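Putative YfrE protein (PDB 3BEE) is of unknown function but carries a TPR region related to CcmH-type proteins and probably assists cytochrome c maturation, perhaps through protein-protein recognition. Local coordinates at residues Val4-Leu16 against Leu31-Ala45. Sequence-based numbering, arbitrary orientation.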
ATOM      1  N   VAL A   4      10.543   8.937  13.636  1.00 49.13           N
ATOM      2  CA  VAL A   4       9.589   7.912  13.247  1.00 47.58           C
ATOM      3  C   VAL A   4       9.956   7.374  11.855  1.00 45.84           C
ATOM      4  O   VAL A   4      10.391   8.108  10.987  1.00 45.20           O
ATOM      5  CB  VAL A   4       8.155   8.518  13.299  1.00 47.78           C
ATOM      6  CG1 VAL A   4       7.116   7.538  12.871  1.00 48.14           C
ATOM      7  CG2 VAL A   4       7.848   8.991  14.717  1.00 49.27           C
ATOM      8  N   THR A   5       9.815   6.079  11.648  1.00 44.69           N
ATOM      9  CA  THR A   5      10.200   5.510  10.365  1.00 43.65           C
ATOM     10  C   THR A   5       9.004   5.553   9.412  1.00 42.84           C
ATOM     11  O   THR A   5       7.875   5.764   9.852  1.00 42.45           O
ATOM     12  CB  THR A   5      10.710   4.087  10.523  1.00 43.59           C
ATOM     13  OG1 THR A   5       9.648   3.275  11.024  1.00 43.58           O
ATOM     14  CG2 THR A   5      11.906   4.054  11.503  1.00 43.36           C
ATOM     15  N   ALA A   6       9.268   5.367   8.120  1.00 42.17           N
ATOM     16  CA  ALA A   6       8.226   5.344   7.096  1.00 42.37           C
ATOM     17  C   ALA A   6       7.196   4.256   7.397  1.00 42.51           C
ATOM     18  O   ALA A   6       5.986   4.444   7.192  1.00 42.89           O
ATOM     19  CB  ALA A   6       8.846   5.135   5.718  1.00 41.95           C
ATOM     20  N   THR A   7       7.688   3.118   7.884  1.00 42.50           N
ATOM     21  CA  THR A   7       6.838   1.977   8.217  1.00 41.59           C
ATOM     22  C   THR A   7       5.969   2.295   9.429  1.00 41.42           C
ATOM     23  O   THR A   7       4.802   1.944   9.451  1.00 42.07           O
ATOM     24  CB  THR A   7       7.680   0.679   8.410  1.00 42.55           C
ATOM     25  OG1 THR A   7       8.445   0.427   7.217  1.00 42.11           O
ATOM     26  CG2 THR A   7       6.775  -0.529   8.677  1.00 41.19           C
ATOM     27  N   GLN A   8       6.520   3.012  10.409  1.00 40.88           N
ATOM     28  CA  GLN A   8       5.727   3.477  11.544  1.00 39.82           C
ATOM     29  C   GLN A   8       4.615   4.474  11.152  1.00 39.06           C
ATOM     30  O   GLN A   8       3.515   4.419  11.687  1.00 38.89           O
ATOM     31  CB  GLN A   8       6.636   4.027  12.649  1.00 39.60           C
ATOM     32  CG  GLN A   8       7.385   2.897  13.373  1.00 39.28           C
ATOM     33  CD  GLN A   8       8.466   3.358  14.327  1.00 40.61           C
ATOM     34  OE1 GLN A   8       8.945   4.496  14.268  1.00 39.36           O
ATOM     35  NE2 GLN A   8       8.879   2.449  15.215  1.00 39.58           N
ATOM     36  N   LEU A   9       4.914   5.381  10.225  1.00 38.20           N
ATOM     37  CA  LEU A   9       3.920   6.283   9.658  1.00 37.18           C
ATOM     38  C   LEU A   9       2.820   5.499   8.906  1.00 36.18           C
ATOM     39  O   LEU A   9       1.629   5.769   9.076  1.00 36.63           O
ATOM     40  CB  LEU A   9       4.612   7.316   8.744  1.00 37.63           C
ATOM     41  CG  LEU A   9       5.555   8.340   9.440  1.00 36.65           C
ATOM     42  CD1 LEU A   9       6.248   9.216   8.402  1.00 38.43           C
ATOM     43  CD2 LEU A   9       4.823   9.209  10.419  1.00 34.94           C
ATOM     44  N   ALA A  10       3.224   4.502   8.122  1.00 35.56           N
ATOM     45  CA  ALA A  10       2.291   3.680   7.358  1.00 34.79           C
ATOM     46  C   ALA A  10       1.477   2.811   8.279  1.00 34.63           C
ATOM     47  O   ALA A  10       0.320   2.542   7.987  1.00 35.37           O
ATOM     48  CB  ALA A  10       3.017   2.828   6.380  1.00 34.90           C
ATOM     49  N   ALA A  11       2.066   2.374   9.395  1.00 33.46           N
ATOM     50  CA  ALA A  11       1.322   1.586  10.374  1.00 32.97           C
ATOM     51  C   ALA A  11       0.219   2.427  11.037  1.00 33.40           C
ATOM     52  O   ALA A  11      -0.891   1.941  11.261  1.00 33.64           O
ATOM     53  CB  ALA A  11       2.267   0.982  11.439  1.00 32.53           C
ATOM     54  N   LYS A  12       0.495   3.686  11.369  0.50 33.48           N
ATOM     55  CA  LYS A  12      -0.593   4.497  11.911  0.50 33.43           C
ATOM     56  C   LYS A  12      -1.653   4.681  10.843  0.50 34.05           C
ATOM     57  O   LYS A  12      -2.851   4.552  11.127  0.50 34.13           O
ATOM     58  CB  LYS A  12      -0.144   5.854  12.456  0.50 33.56           C
ATOM     59  CG  LYS A  12      -1.280   6.533  13.258  0.50 33.71           C
ATOM     60  CD  LYS A  12      -0.858   7.825  13.949  0.50 31.63           C
ATOM     61  CE  LYS A  12      -2.063   8.457  14.610  0.50 29.04           C
ATOM     62  NZ  LYS A  12      -1.714   9.576  15.491  0.50 30.08           N
ATOM     63  N   ALA A  13      -1.224   4.965   9.614  1.00 34.28           N
ATOM     64  CA  ALA A  13      -2.210   5.113   8.539  1.00 34.98           C
ATOM     65  C   ALA A  13      -3.102   3.881   8.448  1.00 35.65           C
ATOM     66  O   ALA A  13      -4.313   4.005   8.264  1.00 37.26           O
ATOM     67  CB  ALA A  13      -1.535   5.364   7.204  1.00 34.73           C
ATOM     68  N   THR A  14      -2.503   2.697   8.571  1.00 36.44           N
ATOM     69  CA  THR A  14      -3.203   1.415   8.457  1.00 35.65           C
ATOM     70  C   THR A  14      -4.212   1.275   9.602  1.00 36.26           C
ATOM     71  O   THR A  14      -5.348   0.855   9.381  1.00 36.38           O
ATOM     72  CB  THR A  14      -2.200   0.243   8.495  1.00 35.73           C
ATOM     73  OG1 THR A  14      -1.257   0.384   7.429  1.00 35.62           O
ATOM     74  CG2 THR A  14      -2.912  -1.139   8.408  1.00 34.67           C
ATOM     75  N   THR A  15      -3.805   1.616  10.825  1.00 36.67           N
ATOM     76  CA  THR A  15      -4.732   1.581  11.954  1.00 37.86           C
ATOM     77  C   THR A  15      -5.939   2.511  11.725  1.00 38.89           C
ATOM     78  O   THR A  15      -7.084   2.099  11.884  1.00 38.78           O
ATOM     79  CB  THR A  15      -4.045   1.933  13.287  1.00 38.02           C
ATOM     80  OG1 THR A  15      -3.011   0.983  13.558  1.00 38.73           O
ATOM     81  CG2 THR A  15      -5.045   1.865  14.412  1.00 36.81           C
ATOM     82  N   LEU A  16      -5.679   3.762  11.351  1.00 39.70           N
ATOM     83  CA  LEU A  16      -6.759   4.710  11.102  1.00 40.99           C
ATOM     84  C   LEU A  16      -7.666   4.260   9.959  1.00 41.61           C
ATOM     85  O   LEU A  16      -8.872   4.476  10.027  1.00 42.77           O
ATOM     86  CB  LEU A  16      -6.227   6.104  10.817  1.00 41.21           C
ATOM     87  CG  LEU A  16      -5.461   6.802  11.928  1.00 42.38           C
ATOM     88  CD1 LEU A  16      -4.624   7.832  11.243  1.00 43.15           C
ATOM     89  CD2 LEU A  16      -6.361   7.424  12.983  1.00 43.15           C
ATOM     90  N   LEU A  31      -0.374  10.676   6.123  1.00 37.30           N
ATOM     91  CA  LEU A  31       0.549   9.716   6.766  1.00 38.12           C
ATOM     92  C   LEU A  31       1.225   8.808   5.749  1.00 38.57           C
ATOM     93  O   LEU A  31       2.435   8.602   5.817  1.00 39.37           O
ATOM     94  CB  LEU A  31      -0.148   8.863   7.846  1.00 37.58           C
ATOM     95  CG  LEU A  31      -0.419   9.580   9.177  1.00 38.26           C
ATOM     96  CD1 LEU A  31      -1.515   8.859   9.952  1.00 36.51           C
ATOM     97  CD2 LEU A  31       0.835   9.707  10.044  1.00 34.54           C
ATOM     98  N   LEU A  32       0.449   8.317   4.781  1.00 39.11           N
ATOM     99  CA  LEU A  32       0.986   7.542   3.657  1.00 38.77           C
ATOM    100  C   LEU A  32       1.932   8.357   2.789  1.00 39.55           C
ATOM    101  O   LEU A  32       3.015   7.872   2.444  1.00 39.93           O
ATOM    102  CB  LEU A  32      -0.142   6.976   2.797  1.00 38.53           C
ATOM    103  CG  LEU A  32      -1.000   5.906   3.460  1.00 37.92           C
ATOM    104  CD1 LEU A  32      -2.166   5.591   2.529  1.00 36.99           C
ATOM    105  CD2 LEU A  32      -0.199   4.635   3.757  1.00 36.22           C
ATOM    106  N   GLU A  33       1.541   9.584   2.436  1.00 39.52           N
ATOM    107  CA  GLU A  33       2.412  10.455   1.650  1.00 40.53           C
ATOM    108  C   GLU A  33       3.759  10.624   2.313  1.00 39.98           C
ATOM    109  O   GLU A  33       4.793  10.681   1.640  1.00 40.35           O
ATOM    110  CB  GLU A  33       1.786  11.843   1.451  1.00 40.22           C
ATOM    111  CG  GLU A  33       0.763  11.878   0.338  1.00 41.73           C
ATOM    112  CD  GLU A  33       0.084  13.237   0.209  1.00 44.25           C
ATOM    113  OE1 GLU A  33       0.609  14.274   0.729  1.00 45.40           O
ATOM    114  OE2 GLU A  33      -0.994  13.257  -0.438  1.00 51.10           O
ATOM    115  N   GLN A  34       3.738  10.756   3.642  1.00 39.24           N
ATOM    116  CA  GLN A  34       4.952  10.972   4.406  1.00 38.41           C
ATOM    117  C   GLN A  34       5.814   9.740   4.511  1.00 38.52           C
ATOM    118  O   GLN A  34       7.025   9.848   4.438  1.00 38.24           O
ATOM    119  CB  GLN A  34       4.622  11.537   5.786  1.00 38.57           C
ATOM    120  CG  GLN A  34       4.076  12.945   5.656  1.00 37.69           C
ATOM    121  CD  GLN A  34       5.122  13.854   5.075  1.00 40.29           C
ATOM    122  OE1 GLN A  34       5.005  14.341   3.934  1.00 42.24           O
ATOM    123  NE2 GLN A  34       6.179  14.070   5.845  1.00 37.33           N
ATOM    124  N   ALA A  35       5.190   8.574   4.692  1.00 38.14           N
ATOM    125  CA  ALA A  35       5.900   7.309   4.581  1.00 38.98           C
ATOM    126  C   ALA A  35       6.630   7.202   3.240  1.00 39.40           C
ATOM    127  O   ALA A  35       7.794   6.821   3.200  1.00 40.60           O
ATOM    128  CB  ALA A  35       4.930   6.129   4.750  1.00 38.50           C
ATOM    129  N   LEU A  36       5.939   7.528   2.152  1.00 39.51           N
ATOM    130  CA  LEU A  36       6.501   7.460   0.792  1.00 39.82           C
ATOM    131  C   LEU A  36       7.488   8.590   0.438  1.00 40.61           C
ATOM    132  O   LEU A  36       8.273   8.454  -0.489  1.00 41.80           O
ATOM    133  CB  LEU A  36       5.363   7.415  -0.231  1.00 39.97           C
ATOM    134  CG  LEU A  36       4.427   6.194  -0.161  1.00 39.01           C
ATOM    135  CD1 LEU A  36       3.244   6.395  -1.106  1.00 39.33           C
ATOM    136  CD2 LEU A  36       5.173   4.921  -0.524  1.00 38.03           C
ATOM    137  N   GLN A  37       7.445   9.698   1.181  1.00 40.19           N
ATOM    138  CA  GLN A  37       8.458  10.745   1.105  1.00 40.59           C
ATOM    139  C   GLN A  37       9.788  10.225   1.678  1.00 40.63           C
ATOM    140  O   GLN A  37      10.861  10.440   1.096  1.00 39.96           O
ATOM    141  CB  GLN A  37       7.979  12.003   1.875  1.00 40.21           C
ATOM    142  CG  GLN A  37       8.938  13.195   1.909  1.00 41.62           C
ATOM    143  CD  GLN A  37       9.217  13.782   0.540  1.00 42.53           C
ATOM    144  OE1 GLN A  37       8.333  13.853  -0.311  1.00 42.31           O
ATOM    145  NE2 GLN A  37      10.454  14.222   0.325  1.00 44.35           N
ATOM    146  N   LEU A  38       9.705   9.532   2.814  1.00 40.72           N
ATOM    147  CA  LEU A  38      10.874   8.878   3.421  1.00 40.66           C
ATOM    148  C   LEU A  38      11.360   7.643   2.652  1.00 40.81           C
ATOM    149  O   LEU A  38      12.563   7.500   2.416  1.00 41.06           O
ATOM    150  CB  LEU A  38      10.589   8.507   4.877  1.00 40.43           C
ATOM    151  CG  LEU A  38      10.429   9.667   5.868  1.00 40.83           C
ATOM    152  CD1 LEU A  38      10.018   9.058   7.183  1.00 42.34           C
ATOM    153  CD2 LEU A  38      11.737  10.490   6.019  1.00 40.07           C
ATOM    154  N   GLU A  39      10.436   6.759   2.272  1.00 39.99           N
ATOM    155  CA  GLU A  39      10.775   5.525   1.556  1.00 40.07           C
ATOM    156  C   GLU A  39       9.805   5.332   0.398  1.00 39.83           C
ATOM    157  O   GLU A  39       8.715   4.809   0.608  1.00 39.83           O
ATOM    158  CB  GLU A  39      10.668   4.305   2.476  1.00 39.86           C
ATOM    159  CG  GLU A  39      11.701   4.196   3.587  1.00 40.23           C
ATOM    160  CD  GLU A  39      11.476   2.966   4.452  1.00 40.24           C
ATOM    161  OE1 GLU A  39      10.943   1.957   3.931  1.00 42.44           O
ATOM    162  OE2 GLU A  39      11.845   2.989   5.644  1.00 40.54           O
ATOM    163  N   PRO A  40      10.185   5.769  -0.821  1.00 39.63           N
ATOM    164  CA  PRO A  40       9.301   5.727  -1.996  1.00 39.34           C
ATOM    165  C   PRO A  40       8.745   4.346  -2.325  1.00 39.06           C
ATOM    166  O   PRO A  40       7.709   4.260  -2.999  1.00 39.20           O
ATOM    167  CB  PRO A  40      10.211   6.210  -3.136  1.00 39.73           C
ATOM    168  CG  PRO A  40      11.236   7.068  -2.452  1.00 39.22           C
ATOM    169  CD  PRO A  40      11.500   6.362  -1.153  1.00 39.74           C
ATOM    170  N   TYR A  41       9.404   3.291  -1.855  1.00 38.33           N
ATOM    171  CA  TYR A  41       8.930   1.917  -2.102  1.00 38.87           C
ATOM    172  C   TYR A  41       8.524   1.205  -0.807  1.00 38.09           C
ATOM    173  O   TYR A  41       8.545  -0.020  -0.709  1.00 37.29           O
ATOM    174  CB  TYR A  41       9.960   1.111  -2.940  1.00 39.90           C
ATOM    175  CG  TYR A  41      10.076   1.651  -4.353  1.00 40.74           C
ATOM    176  CD1 TYR A  41       9.202   1.214  -5.357  1.00 42.13           C
ATOM    177  CD2 TYR A  41      11.009   2.641  -4.671  1.00 41.39           C
ATOM    178  CE1 TYR A  41       9.265   1.733  -6.648  1.00 41.59           C
ATOM    179  CE2 TYR A  41      11.092   3.166  -5.962  1.00 42.88           C
ATOM    180  CZ  TYR A  41      10.215   2.704  -6.943  1.00 43.58           C
ATOM    181  OH  TYR A  41      10.283   3.213  -8.224  1.00 43.57           O
ATOM    182  N   ASN A  42       8.136   1.993   0.192  1.00 37.59           N
ATOM    183  CA  ASN A  42       7.722   1.420   1.461  1.00 37.24           C
ATOM    184  C   ASN A  42       6.593   0.405   1.270  1.00 37.16           C
ATOM    185  O   ASN A  42       5.566   0.714   0.674  1.00 36.02           O
ATOM    186  CB  ASN A  42       7.298   2.495   2.442  1.00 36.53           C
ATOM    187  CG  ASN A  42       7.054   1.938   3.805  1.00 35.92           C
ATOM    188  OD1 ASN A  42       5.931   1.550   4.131  1.00 35.01           O
ATOM    189  ND2 ASN A  42       8.111   1.861   4.613  1.00 32.02           N
ATOM    190  N   GLU A  43       6.817  -0.803   1.780  1.00 37.22           N
ATOM    191  CA  GLU A  43       5.927  -1.918   1.575  1.00 37.15           C
ATOM    192  C   GLU A  43       4.616  -1.710   2.287  1.00 35.63           C
ATOM    193  O   GLU A  43       3.581  -1.876   1.692  1.00 34.78           O
ATOM    194  CB  GLU A  43       6.570  -3.220   2.062  1.00 37.14           C
ATOM    195  CG  GLU A  43       5.754  -4.491   1.653  1.00 39.88           C
ATOM    196  CD  GLU A  43       6.593  -5.793   1.747  1.00 41.22           C
ATOM    197  OE1 GLU A  43       7.766  -5.732   2.223  1.00 43.08           O
ATOM    198  OE2 GLU A  43       6.066  -6.865   1.342  1.00 45.06           O
ATOM    199  N   ALA A  44       4.662  -1.351   3.566  1.00 35.04           N
ATOM    200  CA  ALA A  44       3.438  -1.093   4.333  1.00 34.92           C
ATOM    201  C   ALA A  44       2.529  -0.032   3.667  1.00 35.15           C
ATOM    202  O   ALA A  44       1.318  -0.209   3.600  1.00 34.99           O
ATOM    203  CB  ALA A  44       3.767  -0.714   5.754  1.00 33.89           C
ATOM    204  N   ALA A  45       3.131   1.050   3.171  1.00 34.63           N
ATOM    205  CA  ALA A  45       2.404   2.174   2.595  1.00 34.10           C
ATOM    206  C   ALA A  45       1.784   1.828   1.232  1.00 34.49           C
ATOM    207  O   ALA A  45       0.589   2.026   1.022  1.00 34.01           O
ATOM    208  CB  ALA A  45       3.318   3.388   2.481  1.00 33.83           C
TER
HETATM  209  O   HOH W   1      12.081   5.199   7.249  1.00 45.13           O
HETATM  210  O   HOH W   2       7.172  -1.649   5.170  1.00 49.30           O
HETATM  211  O   HOH W   3      10.824   1.762   8.098  1.00 50.24           O
HETATM  212  O   HOH W   4      -0.122  -1.459   5.317  1.00 39.59           O
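The side-chain amide of Asn42 lies with one face beneath the methyl of Ala6 and the other toward water 2, while Ala10 CB comes in beside OD1 and polar partners take the amide edges, in an antiparallel helix pair of the TPR type. In the amide plane, ND2 donates to Thr7 OG1 (3.0 Å, N-H...O angle 160°) and to Glu39 OE1, which it meets from above the carboxylate plane. At the other edge OD1 uses an in-plane lone pair to accept from Ala45 N (3.0 Å), capping helix 43-55. Three bonds thus fix the rotation of this buried amide, at the turn between the second helix of the pair and the next. Ala6 CB also rests on the carboxylate face of Glu39, 3.6 Å from CD, on the same side as Asn42 ND2. With Thr7 CG2 anti to its backbone N, OG1 faces the amide and CG2 turns to Ala44. Helices 6-16 and 31-38 run at 163°, their axes 8.0 Å apart, the short spacing allowed by Ala6, Ala10, Ala13 and Ala35. Two knobs-into-holes interlock them: Leu9 enters among Leu31, Gln34, Ala35 and Leu38, and Leu31 among Leu9, Lys12, Ala13 and Leu16. Leu31 crosses Leu9 and Leu16 at about right angles, with its CD1 3.5 Å from Leu16 CD1. Water 1 links the helix start to Glu39, accepting from Ala6 N (2.9 Å) and donating to Glu39 OE2 (2.7 Å).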